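Local coordinates for protein nucleotidyltransferase (Thermus thermophilus HB8, PDB 1WWP) that has no established function but probably serves as the all-helical substrate-binding partner of a nucleotidyltransferase, at residues A[5-11]-A[29-33]; A[56-60]-A[77-82]; A[37-41]-A[113-117]. All coordinates share one frame. Numbering follows the deposited sequence.

Overall arrangement
A long helix can organise a small all-helical domain by meeting different partners at successive turns, and helix 20-49 does so here. Interaction 1 joins it to helix 2-13, and interaction 3, with its centre about 14 Å from that of interaction 1, joins it further along to the end of helix 93-116. Interaction 2 pairs helix 56-66 with helix 71-86; its centre lies about 17 Å from that of interaction 1 and about 13 Å from that of interaction 3. In sequence, interaction 1 closes first, and interaction 2 is nested within the loop closed by interaction 3. Phe30 and Phe37 both touch selenomethionine Met80, while Leu6 meets Leu114, so the three contacts merge into one helical bundle.

Interaction 1: A[5-11]-A[29-33]; sequences ALATLKE and RFEYT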
ATOM      1  N   ALA A   5      11.380   3.476  10.562  1.00 51.65           N
ATOM      2  CA  ALA A   5      10.162   3.585   9.771  1.00 47.47           C
ATOM      3  C   ALA A   5       9.044   3.992  10.728  1.00 40.08           C
ATOM      4  O   ALA A   5       8.197   4.817  10.400  1.00 39.06           O
ATOM      5  CB  ALA A   5       9.844   2.249   9.115  1.00 47.15           C
ATOM      6  N   LEU A   6       9.072   3.418  11.925  1.00 37.49           N
ATOM      7  CA  LEU A   6       8.081   3.714  12.949  1.00 43.13           C
ATOM      8  C   LEU A   6       8.086   5.193  13.346  1.00 38.08           C
ATOM      9  O   LEU A   6       7.069   5.726  13.781  1.00 42.05           O
ATOM     10  CB  LEU A   6       8.332   2.845  14.183  1.00 37.28           C
ATOM     11  CG  LEU A   6       7.401   3.030  15.385  1.00 41.45           C
ATOM     12  CD1 LEU A   6       5.926   2.992  14.960  1.00 32.13           C
ATOM     13  CD2 LEU A   6       7.696   1.931  16.387  1.00 41.46           C
ATOM     14  N   ALA A   7       9.229   5.850  13.168  1.00 42.70           N
ATOM     15  CA  ALA A   7       9.396   7.270  13.509  1.00 43.76           C
ATOM     16  C   ALA A   7       8.655   8.188  12.547  1.00 42.08           C
ATOM     17  O   ALA A   7       8.055   9.188  12.949  1.00 45.79           O
ATOM     18  CB  ALA A   7      10.883   7.622  13.517  1.00 44.54           C
ATOM     19  N   THR A   8       8.703   7.849  11.263  1.00 47.44           N
ATOM     20  CA  THR A   8       8.034   8.647  10.244  1.00 41.06           C
ATOM     21  C   THR A   8       6.525   8.489  10.398  1.00 39.02           C
ATOM     22  O   THR A   8       5.763   9.428  10.147  1.00 38.76           O
ATOM     23  CB  THR A   8       8.475   8.210   8.851  1.00 43.72           C
ATOM     24  OG1 THR A   8       8.087   6.848   8.632  1.00 55.99           O
ATOM     25  CG2 THR A   8       9.989   8.300   8.739  1.00 50.59           C
ATOM     26  N   LEU A   9       6.091   7.306  10.827  1.00 35.72           N
ATOM     27  CA  LEU A   9       4.666   7.063  11.038  1.00 35.62           C
ATOM     28  C   LEU A   9       4.143   7.933  12.185  1.00 36.15           C
ATOM     29  O   LEU A   9       3.107   8.593  12.056  1.00 41.35           O
ATOM     30  CB  LEU A   9       4.410   5.585  11.374  1.00 40.40           C
ATOM     31  CG  LEU A   9       3.008   5.253  11.919  1.00 33.21           C
ATOM     32  CD1 LEU A   9       1.966   5.655  10.904  1.00 36.52           C
ATOM     33  CD2 LEU A   9       2.892   3.783  12.230  1.00 36.61           C
ATOM     34  N   LYS A  10       4.856   7.918  13.310  1.00 37.52           N
ATOM     35  CA  LYS A  10       4.445   8.688  14.477  1.00 43.31           C
ATOM     36  C   LYS A  10       4.318  10.181  14.191  1.00 46.73           C
ATOM     37  O   LYS A  10       3.542  10.877  14.845  1.00 48.44           O
ATOM     38  CB  LYS A  10       5.400   8.430  15.644  1.00 48.22           C
ATOM     39  CG  LYS A  10       5.240   7.028  16.214  1.00 54.07           C
ATOM     40  CD  LYS A  10       6.058   6.800  17.472  1.00 64.70           C
ATOM     41  CE  LYS A  10       7.551   6.798  17.189  1.00 68.22           C
ATOM     42  NZ  LYS A  10       8.327   6.543  18.436  1.00 74.67           N
ATOM     43  N   GLU A  11       5.064  10.665  13.202  1.00 47.86           N
ATOM     44  CA  GLU A  11       4.989  12.066  12.818  1.00 51.28           C
ATOM     45  C   GLU A  11       3.560  12.425  12.414  1.00 52.10           C
ATOM     46  O   GLU A  11       3.107  13.544  12.642  1.00 52.33           O
ATOM     47  CB  GLU A  11       5.893  12.353  11.618  1.00 57.25           C
ATOM     48  CG  GLU A  11       7.381  12.221  11.866  1.00 66.95           C
ATOM     49  CD  GLU A  11       8.196  12.738  10.691  1.00 70.38           C
ATOM     50  OE1 GLU A  11       8.000  13.911  10.315  1.00 71.26           O
ATOM     51  OE2 GLU A  11       9.032  11.984  10.145  1.00 71.73           O
ATOM     52  N   ARG A  29       2.764   5.179   5.292  1.00 29.32           N
ATOM     53  CA  ARG A  29       3.800   4.891   6.284  1.00 26.03           C
ATOM     54  C   ARG A  29       3.431   3.713   7.152  1.00 26.07           C
ATOM     55  O   ARG A  29       4.287   2.935   7.559  1.00 24.84           O
ATOM     56  CB  ARG A  29       4.059   6.132   7.145  1.00 34.16           C
ATOM     57  CG  ARG A  29       4.605   7.289   6.324  1.00 35.68           C
ATOM     58  CD  ARG A  29       4.860   8.574   7.139  1.00 31.88           C
ATOM     59  NE  ARG A  29       5.497   9.546   6.252  1.00 42.22           N
ATOM     60  CZ  ARG A  29       5.906  10.765   6.590  1.00 45.39           C
ATOM     61  NH1 ARG A  29       5.760  11.217   7.833  1.00 44.96           N
ATOM     62  NH2 ARG A  29       6.457  11.538   5.665  1.00 33.09           N
ATOM     63  N   PHE A  30       2.152   3.590   7.467  1.00 26.51           N
ATOM     64  CA  PHE A  30       1.715   2.447   8.251  1.00 27.25           C
ATOM     65  C   PHE A  30       2.069   1.170   7.457  1.00 23.51           C
ATOM     66  O   PHE A  30       2.544   0.175   8.015  1.00 29.02           O
ATOM     67  CB  PHE A  30       0.200   2.536   8.469  1.00 29.11           C
ATOM     68  CG  PHE A  30      -0.435   1.230   8.856  1.00 34.91           C
ATOM     69  CD1 PHE A  30      -0.052   0.569  10.015  1.00 36.93           C
ATOM     70  CD2 PHE A  30      -1.408   0.650   8.039  1.00 36.20           C
ATOM     71  CE1 PHE A  30      -0.628  -0.663  10.357  1.00 45.82           C
ATOM     72  CE2 PHE A  30      -1.993  -0.593   8.377  1.00 36.91           C
ATOM     73  CZ  PHE A  30      -1.600  -1.243   9.532  1.00 34.91           C
ATOM     74  N   GLU A  31       1.844   1.217   6.150  1.00 25.19           N
ATOM     75  CA  GLU A  31       2.129   0.065   5.302  1.00 28.47           C
ATOM     76  C   GLU A  31       3.567  -0.395   5.424  1.00 31.16           C
ATOM     77  O   GLU A  31       3.822  -1.537   5.820  1.00 33.17           O
ATOM     78  CB  GLU A  31       1.818   0.391   3.840  1.00 24.69           C
ATOM     79  CG  GLU A  31       0.327   0.466   3.518  1.00 34.02           C
ATOM     80  CD  GLU A  31       0.067   0.637   2.026  1.00 37.12           C
ATOM     81  OE1 GLU A  31      -1.063   0.359   1.576  1.00 45.82           O
ATOM     82  OE2 GLU A  31       0.990   1.049   1.292  1.00 45.46           O
ATOM     83  N   TYR A  32       4.522   0.481   5.113  1.00 31.26           N
ATOM     84  CA  TYR A  32       5.905   0.048   5.196  1.00 34.64           C
ATOM     85  C   TYR A  32       6.415  -0.180   6.607  1.00 33.53           C
ATOM     86  O   TYR A  32       7.385  -0.907   6.802  1.00 38.66           O
ATOM     87  CB  TYR A  32       6.836   0.975   4.392  1.00 38.85           C
ATOM     88  CG  TYR A  32       7.006   2.410   4.839  1.00 37.41           C
ATOM     89  CD1 TYR A  32       7.660   2.721   6.027  1.00 40.41           C
ATOM     90  CD2 TYR A  32       6.626   3.465   3.995  1.00 37.70           C
ATOM     91  CE1 TYR A  32       7.950   4.060   6.363  1.00 44.51           C
ATOM     92  CE2 TYR A  32       6.907   4.795   4.315  1.00 38.21           C
ATOM     93  CZ  TYR A  32       7.574   5.089   5.495  1.00 44.72           C
ATOM     94  OH  TYR A  32       7.888   6.402   5.777  1.00 42.33           O
ATOM     95  N   THR A  33       5.756   0.411   7.598  1.00 25.90           N
ATOM     96  CA  THR A  33       6.161   0.188   8.972  1.00 29.31           C
ATOM     97  C   THR A  33       5.693  -1.201   9.396  1.00 29.14           C
ATOM     98  O   THR A  33       6.380  -1.925  10.121  1.00 27.75           O
ATOM     99  CB  THR A  33       5.524   1.225   9.929  1.00 34.83           C
ATOM    100  OG1 THR A  33       6.035   2.530   9.628  1.00 38.24           O
ATOM    101  CG2 THR A  33       5.822   0.852  11.386  1.00 25.48           C
TER
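Two antiparallel helices can be joined by polar side chains reaching across an otherwise apolar seam. Helix segments 5-11 and 29-33 do this, with axes 8.8 Å apart at 158°. Arg29, extended beyond its m chi1, donates from NH1 to the carbonyl of Thr8 (NH1 to O, 2.9 Å), while its CB lies 4.0 Å from Leu9 CA; its NE forms a salt bridge with Asp24 of the second subunit. Phe30 meets Leu9 through CB (4.3 Å from Leu9 CD1), and its ring continues past this seam to pack on the ring of Tyr106. Tyr32 brings OH within 2.9 Å of Thr8 OG1 and the ring edge within 3.8 Å of Ala5 CB (from CE1). Thr33 sits opposite Ala5, their CA atoms 5.3 Å apart; its OG1 donates to Arg29 O of its own helix at 2.7 Å, which lets the side chain settle against Ala5 and Leu9. The result is a closely packed antiparallel alpha-alpha hairpin, part of a helical bundle bordering the dimer interface.

Interaction 2: A[56-60]-A[77-82]; sequences PKGVI and ALGMVD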
ATOM      1  N   PRO A  56       2.238 -12.854   8.200  1.00 36.71           N
ATOM      2  CA  PRO A  56       2.049 -11.894   9.292  1.00 33.24           C
ATOM      3  C   PRO A  56       1.208 -12.477  10.436  1.00 35.54           C
ATOM      4  O   PRO A  56       1.562 -12.352  11.620  1.00 29.92           O
ATOM      5  CB  PRO A  56       1.355 -10.735   8.594  1.00 37.31           C
ATOM      6  CG  PRO A  56       2.011 -10.732   7.255  1.00 37.08           C
ATOM      7  CD  PRO A  56       2.006 -12.209   6.891  1.00 32.73           C
ATOM      8  N   LYS A  57       0.097 -13.128  10.090  1.00 34.81           N
ATOM      9  CA  LYS A  57      -0.768 -13.714  11.118  1.00 36.36           C
ATOM     10  C   LYS A  57      -0.122 -14.874  11.867  1.00 33.27           C
ATOM     11  O   LYS A  57      -0.288 -15.018  13.074  1.00 38.78           O
ATOM     12  CB  LYS A  57      -2.098 -14.169  10.508  1.00 42.16           C
ATOM     13  CG  LYS A  57      -3.157 -13.064  10.454  1.00 47.20           C
ATOM     14  CD  LYS A  57      -4.489 -13.602   9.946  1.00 56.24           C
ATOM     15  CE  LYS A  57      -5.565 -12.524   9.944  1.00 58.03           C
ATOM     16  NZ  LYS A  57      -6.837 -13.020   9.324  1.00 62.12           N
ATOM     17  N   GLY A  58       0.617 -15.703  11.152  1.00 35.42           N
ATOM     18  CA  GLY A  58       1.271 -16.826  11.797  1.00 35.83           C
ATOM     19  C   GLY A  58       2.356 -16.353  12.737  1.00 31.69           C
ATOM     20  O   GLY A  58       2.553 -16.908  13.814  1.00 29.32           O
ATOM     21  N   VAL A  59       3.079 -15.326  12.313  1.00 29.44           N
ATOM     22  CA  VAL A  59       4.151 -14.784  13.140  1.00 34.91           C
ATOM     23  C   VAL A  59       3.558 -14.162  14.402  1.00 26.93           C
ATOM     24  O   VAL A  59       4.065 -14.320  15.507  1.00 33.38           O
ATOM     25  CB  VAL A  59       5.000 -13.719  12.356  1.00 36.72           C
ATOM     26  CG1 VAL A  59       6.003 -13.045  13.294  1.00 36.68           C
ATOM     27  CG2 VAL A  59       5.743 -14.412  11.225  1.00 41.25           C
ATOM     28  N   ILE A  60       2.435 -13.486  14.244  1.00 32.31           N
ATOM     29  CA  ILE A  60       1.818 -12.866  15.411  1.00 36.78           C
ATOM     30  C   ILE A  60       1.374 -13.969  16.415  1.00 31.38           C
ATOM     31  O   ILE A  60       1.585 -13.846  17.635  1.00 30.20           O
ATOM     32  CB  ILE A  60       0.644 -11.926  14.952  1.00 33.06           C
ATOM     33  CG1 ILE A  60       1.240 -10.662  14.330  1.00 34.46           C
ATOM     34  CG2 ILE A  60      -0.265 -11.613  16.106  1.00 36.79           C
ATOM     35  CD1 ILE A  60       0.237  -9.828  13.514  1.00 39.42           C
ATOM     36  N   ALA A  77      -2.790  -6.710  17.070  1.00 36.01           N
ATOM     37  CA  ALA A  77      -1.848  -7.009  15.982  1.00 39.07           C
ATOM     38  C   ALA A  77      -2.568  -7.654  14.796  1.00 35.96           C
ATOM     39  O   ALA A  77      -2.350  -7.281  13.646  1.00 38.19           O
ATOM     40  CB  ALA A  77      -0.745  -7.946  16.481  1.00 29.71           C
ATOM     41  N   LEU A  78      -3.423  -8.629  15.087  1.00 40.26           N
ATOM     42  CA  LEU A  78      -4.182  -9.323  14.054  1.00 43.00           C
ATOM     43  C   LEU A  78      -5.125  -8.349  13.355  1.00 45.92           C
ATOM     44  O   LEU A  78      -5.451  -8.513  12.175  1.00 46.42           O
ATOM     45  CB  LEU A  78      -4.981 -10.478  14.673  1.00 45.70           C
ATOM     46  CG  LEU A  78      -4.158 -11.644  15.224  1.00 41.70           C
ATOM     47  CD1 LEU A  78      -5.028 -12.526  16.108  1.00 44.12           C
ATOM     48  CD2 LEU A  78      -3.560 -12.439  14.070  1.00 41.52           C
ATOM     49  N   GLY A  79      -5.565  -7.331  14.086  1.00 41.38           N
ATOM     50  CA  GLY A  79      -6.449  -6.356  13.482  1.00 37.48           C
ATOM     51  C   GLY A  79      -5.615  -5.513  12.549  1.00 39.41           C
ATOM     52  O   GLY A  79      -6.088  -5.031  11.519  1.00 44.64           O
HETATM   53  N   MSE A  80      -4.349  -5.346  12.917  1.00 37.05           N
HETATM   54  CA  MSE A  80      -3.415  -4.568  12.125  1.00 36.05           C
HETATM   55  C   MSE A  80      -3.212  -5.261  10.774  1.00 35.00           C
HETATM   56  O   MSE A  80      -3.137  -4.606   9.743  1.00 29.32           O
HETATM   57  CB  MSE A  80      -2.094  -4.462  12.877  1.00 38.51           C
HETATM   58  CG  MSE A  80      -1.193  -3.342  12.431  1.00 43.52           C
HETATM   59 SE   MSE A  80       0.184  -3.014  13.757  1.00 56.23          SE
HETATM   60  CE  MSE A  80       1.335  -4.541  13.401  1.00 54.09           C
ATOM     61  N   VAL A  81      -3.133  -6.589  10.779  1.00 34.38           N
ATOM     62  CA  VAL A  81      -2.964  -7.309   9.518  1.00 37.10           C
ATOM     63  C   VAL A  81      -4.196  -7.105   8.638  1.00 36.11           C
ATOM     64  O   VAL A  81      -4.074  -6.859   7.442  1.00 38.13           O
ATOM     65  CB  VAL A  81      -2.708  -8.817   9.744  1.00 32.66           C
ATOM     66  CG1 VAL A  81      -2.693  -9.578   8.387  1.00 36.89           C
ATOM     67  CG2 VAL A  81      -1.363  -9.010  10.431  1.00 25.57           C
ATOM     68  N   ASP A  82      -5.387  -7.171   9.222  1.00 42.06           N
ATOM     69  CA  ASP A  82      -6.586  -6.969   8.414  1.00 40.81           C
ATOM     70  C   ASP A  82      -6.673  -5.536   7.854  1.00 37.37           C
ATOM     71  O   ASP A  82      -7.051  -5.340   6.701  1.00 39.67           O
ATOM     72  CB  ASP A  82      -7.843  -7.340   9.216  1.00 48.88           C
ATOM     73  CG  ASP A  82      -7.991  -8.859   9.408  1.00 58.05           C
ATOM     74  OD1 ASP A  82      -7.530  -9.630   8.526  1.00 57.91           O
ATOM     75  OD2 ASP A  82      -8.582  -9.284  10.427  1.00 54.44           O
TER
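Neighbouring antiparallel helices often meet through side chains spaced three or four residues apart, and the pair formed by 56-60 and 77-82 is a clear case. The segment axes approach to 9.7 Å at 175°, almost exactly antiparallel. Pro56 opens its helix and brings CB to 3.7 Å from Val81 CG2; the ring also touches Trp38 of helix 20-49, so the first turn bears on two helices at once. Lys57 spans the partner surface by keeping chi2 to chi4 all t. Its CG rests 3.7 Å from Leu78 CD2 and 4.1 Å from Val81 CG1, and the amino group goes on to a salt bridge with Asp82, NZ to OD1 3.6 Å. One side chain thus lines the apolar seam with its methylenes and closes the more exposed margin with its charge. Val59 packs on Leu45 and Trp38 of helix 20-49. Ile60 completes the contact: its CD1 lies 3.6 Å from both Ala77 CB and Val81 CG2, while CG2 is 4.0 Å from Leu78 CD2, so the residue bridges a full turn of the opposite helix. Behind this seam, selenomethionine Met80 leans on Phe30, Tyr106 and Met110. With helices 56-66 and 71-86 consecutive in the chain and separated by only a short connection, this is an antiparallel alpha-alpha hairpin, laid against helix 20-49 in an all-helical bundle.

Interaction 3: A[37-41]-A[113-117]; sequences FWKAL and VLGRL
Contacts between helices distant in sequence can rest entirely on interlocking apolar side chains, and segments 37-41 and 113-117 illustrate the point. Backbone first: 37-41 is helical throughout, with Leu41 N bonded to Phe37 O at 3.2 Å; residues 113-116 form the last turn of their helix, and Leu117 leaves it with phi/psi of -67°/1° while its N still reaches Val113 O at 3.2 Å. The register sets Phe37 against Leu114, CA to CA 7.8 Å, and Leu41 against Leu117, CA to CA 8.0 Å, so both segments advance in the same general sense. This spacing leaves room for large side chains to fill the gap.

The aromatic contacts centre on Phe37 (chi1 t, chi2 71°). The ring presents its edge to Val113, CE1 to CB 3.7 Å, and CD1 lies 3.8 Å from CD2 of Leu114, which is in the mt rotamer. Aliphatic contacts extend the seam: Ala40 CB is 4.3 Å from Leu114 CD2, and Leu41 places CD2 4.1 Å from Val113 CG1 and also 4.1 Å from Leu117 CD1. For this, Leu41 holds chi1 off the wells at -95°, Val113 is t and Leu117 is m, t. Such hydrophobic interdigitation is characteristic of a helical-bundle core.

Around it, helix 2-13 covers Leu114 through Leu6, and Val59 of helix 56-66 packs on Leu41. Leu68 and Leu69, from the connection between helices 56-66 and 71-86, cover Leu41, Val113 and Leu117, so the seam is largely buried between helices 2-13 and 56-66 and this connection, with Ala40 and Leu117 nearer its margin.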
ATOM      1  N   PHE A  37       7.791  -4.275  10.504  1.00 39.14           N
ATOM      2  CA  PHE A  37       7.502  -4.783  11.831  1.00 34.03           C
ATOM      3  C   PHE A  37       7.335  -6.314  11.882  1.00 32.37           C
ATOM      4  O   PHE A  37       7.978  -6.973  12.684  1.00 28.06           O
ATOM      5  CB  PHE A  37       6.250  -4.112  12.388  1.00 30.14           C
ATOM      6  CG  PHE A  37       5.846  -4.628  13.726  1.00 29.92           C
ATOM      7  CD1 PHE A  37       6.594  -4.322  14.856  1.00 29.30           C
ATOM      8  CD2 PHE A  37       4.736  -5.465  13.857  1.00 30.22           C
ATOM      9  CE1 PHE A  37       6.247  -4.839  16.109  1.00 35.69           C
ATOM     10  CE2 PHE A  37       4.380  -5.990  15.098  1.00 34.00           C
ATOM     11  CZ  PHE A  37       5.141  -5.674  16.233  1.00 35.85           C
ATOM     12  N   TRP A  38       6.495  -6.895  11.032  1.00 33.09           N
ATOM     13  CA  TRP A  38       6.313  -8.348  11.130  1.00 31.90           C
ATOM     14  C   TRP A  38       7.558  -9.107  10.707  1.00 28.58           C
ATOM     15  O   TRP A  38       7.829 -10.191  11.208  1.00 30.80           O
ATOM     16  CB  TRP A  38       5.070  -8.810  10.358  1.00 26.89           C
ATOM     17  CG  TRP A  38       5.202  -8.963   8.895  1.00 31.79           C
ATOM     18  CD1 TRP A  38       4.963  -8.023   7.941  1.00 35.00           C
ATOM     19  CD2 TRP A  38       5.509 -10.172   8.201  1.00 30.05           C
ATOM     20  NE1 TRP A  38       5.090  -8.575   6.687  1.00 27.77           N
ATOM     21  CE2 TRP A  38       5.424  -9.894   6.818  1.00 34.06           C
ATOM     22  CE3 TRP A  38       5.836 -11.470   8.616  1.00 35.50           C
ATOM     23  CZ2 TRP A  38       5.661 -10.863   5.845  1.00 31.94           C
ATOM     24  CZ3 TRP A  38       6.073 -12.439   7.649  1.00 37.83           C
ATOM     25  CH2 TRP A  38       5.981 -12.129   6.277  1.00 35.41           C
ATOM     26  N   LYS A  39       8.344  -8.499   9.828  1.00 33.39           N
ATOM     27  CA  LYS A  39       9.593  -9.104   9.388  1.00 35.75           C
ATOM     28  C   LYS A  39      10.590  -9.165  10.536  1.00 28.80           C
ATOM     29  O   LYS A  39      11.324 -10.143  10.684  1.00 29.05           O
ATOM     30  CB  LYS A  39      10.183  -8.318   8.212  1.00 38.75           C
ATOM     31  CG  LYS A  39       9.440  -8.554   6.905  1.00 41.84           C
ATOM     32  CD  LYS A  39       9.455 -10.028   6.602  1.00 51.44           C
ATOM     33  CE  LYS A  39       8.833 -10.333   5.267  1.00 61.39           C
ATOM     34  NZ  LYS A  39       8.851 -11.813   5.080  1.00 73.20           N
ATOM     35  N   ALA A  40      10.618  -8.131  11.367  1.00 26.67           N
ATOM     36  CA  ALA A  40      11.549  -8.129  12.498  1.00 25.57           C
ATOM     37  C   ALA A  40      11.117  -9.196  13.510  1.00 27.17           C
ATOM     38  O   ALA A  40      11.946  -9.876  14.120  1.00 29.46           O
ATOM     39  CB  ALA A  40      11.587  -6.724  13.168  1.00 31.40           C
ATOM     40  N   LEU A  41       9.814  -9.319  13.718  1.00 26.91           N
ATOM     41  CA  LEU A  41       9.289 -10.338  14.635  1.00 29.17           C
ATOM     42  C   LEU A  41       9.615 -11.740  14.072  1.00 24.05           C
ATOM     43  O   LEU A  41      10.047 -12.625  14.799  1.00 27.87           O
ATOM     44  CB  LEU A  41       7.769 -10.197  14.773  1.00 27.08           C
ATOM     45  CG  LEU A  41       7.195  -9.380  15.930  1.00 39.12           C
ATOM     46  CD1 LEU A  41       5.661  -9.458  15.898  1.00 40.75           C
ATOM     47  CD2 LEU A  41       7.702  -9.939  17.243  1.00 35.67           C
ATOM     48  N   VAL A 113       6.598  -3.299  21.217  1.00 42.11           N
ATOM     49  CA  VAL A 113       7.065  -4.644  20.905  1.00 40.14           C
ATOM     50  C   VAL A 113       8.509  -4.588  20.458  1.00 38.19           C
ATOM     51  O   VAL A 113       9.330  -5.348  20.940  1.00 37.33           O
ATOM     52  CB  VAL A 113       6.211  -5.306  19.811  1.00 36.00           C
ATOM     53  CG1 VAL A 113       6.718  -6.735  19.541  1.00 41.35           C
ATOM     54  CG2 VAL A 113       4.760  -5.348  20.256  1.00 37.47           C
ATOM     55  N   LEU A 114       8.829  -3.672  19.548  1.00 42.12           N
ATOM     56  CA  LEU A 114      10.200  -3.569  19.060  1.00 45.16           C
ATOM     57  C   LEU A 114      11.164  -3.401  20.227  1.00 50.89           C
ATOM     58  O   LEU A 114      12.254  -3.983  20.233  1.00 49.48           O
ATOM     59  CB  LEU A 114      10.332  -2.403  18.078  1.00 41.82           C
ATOM     60  CG  LEU A 114       9.615  -2.622  16.744  1.00 45.46           C
ATOM     61  CD1 LEU A 114       9.748  -1.394  15.861  1.00 41.46           C
ATOM     62  CD2 LEU A 114      10.192  -3.845  16.063  1.00 39.35           C
ATOM     63  N   GLY A 115      10.747  -2.614  21.218  1.00 52.79           N
ATOM     64  CA  GLY A 115      11.574  -2.400  22.394  1.00 53.08           C
ATOM     65  C   GLY A 115      11.997  -3.720  23.022  1.00 53.77           C
ATOM     66  O   GLY A 115      13.185  -4.021  23.118  1.00 51.98           O
ATOM     67  N   ARG A 116      11.020  -4.516  23.443  1.00 51.34           N
ATOM     68  CA  ARG A 116      11.304  -5.806  24.051  1.00 53.42           C
ATOM     69  C   ARG A 116      12.235  -6.678  23.200  1.00 53.50           C
ATOM     70  O   ARG A 116      12.991  -7.488  23.734  1.00 55.22           O
ATOM     71  CB  ARG A 116       9.999  -6.566  24.287  1.00 55.53           C
ATOM     72  CG  ARG A 116       8.944  -5.779  25.030  1.00 56.93           C
ATOM     73  CD  ARG A 116       7.617  -6.518  25.029  1.00 59.33           C
ATOM     74  NE  ARG A 116       6.529  -5.628  25.406  1.00 61.99           N
ATOM     75  CZ  ARG A 116       5.268  -5.780  25.012  1.00 68.33           C
ATOM     76  NH1 ARG A 116       4.928  -6.795  24.229  1.00 66.46           N
ATOM     77  NH2 ARG A 116       4.350  -4.899  25.384  1.00 71.22           N
ATOM     78  N   LEU A 117      12.185  -6.516  21.882  1.00 55.55           N
ATOM     79  CA  LEU A 117      13.008  -7.329  20.996  1.00 63.44           C
ATOM     80  C   LEU A 117      14.515  -7.091  21.088  1.00 70.84           C
ATOM     81  O   LEU A 117      15.283  -7.742  20.381  1.00 70.62           O
ATOM     82  CB  LEU A 117      12.560  -7.144  19.541  1.00 59.96           C
ATOM     83  CG  LEU A 117      11.097  -7.429  19.181  1.00 55.14           C
ATOM     84  CD1 LEU A 117      10.973  -7.538  17.668  1.00 52.61           C
ATOM     85  CD2 LEU A 117      10.636  -8.731  19.827  1.00 52.87           C
TER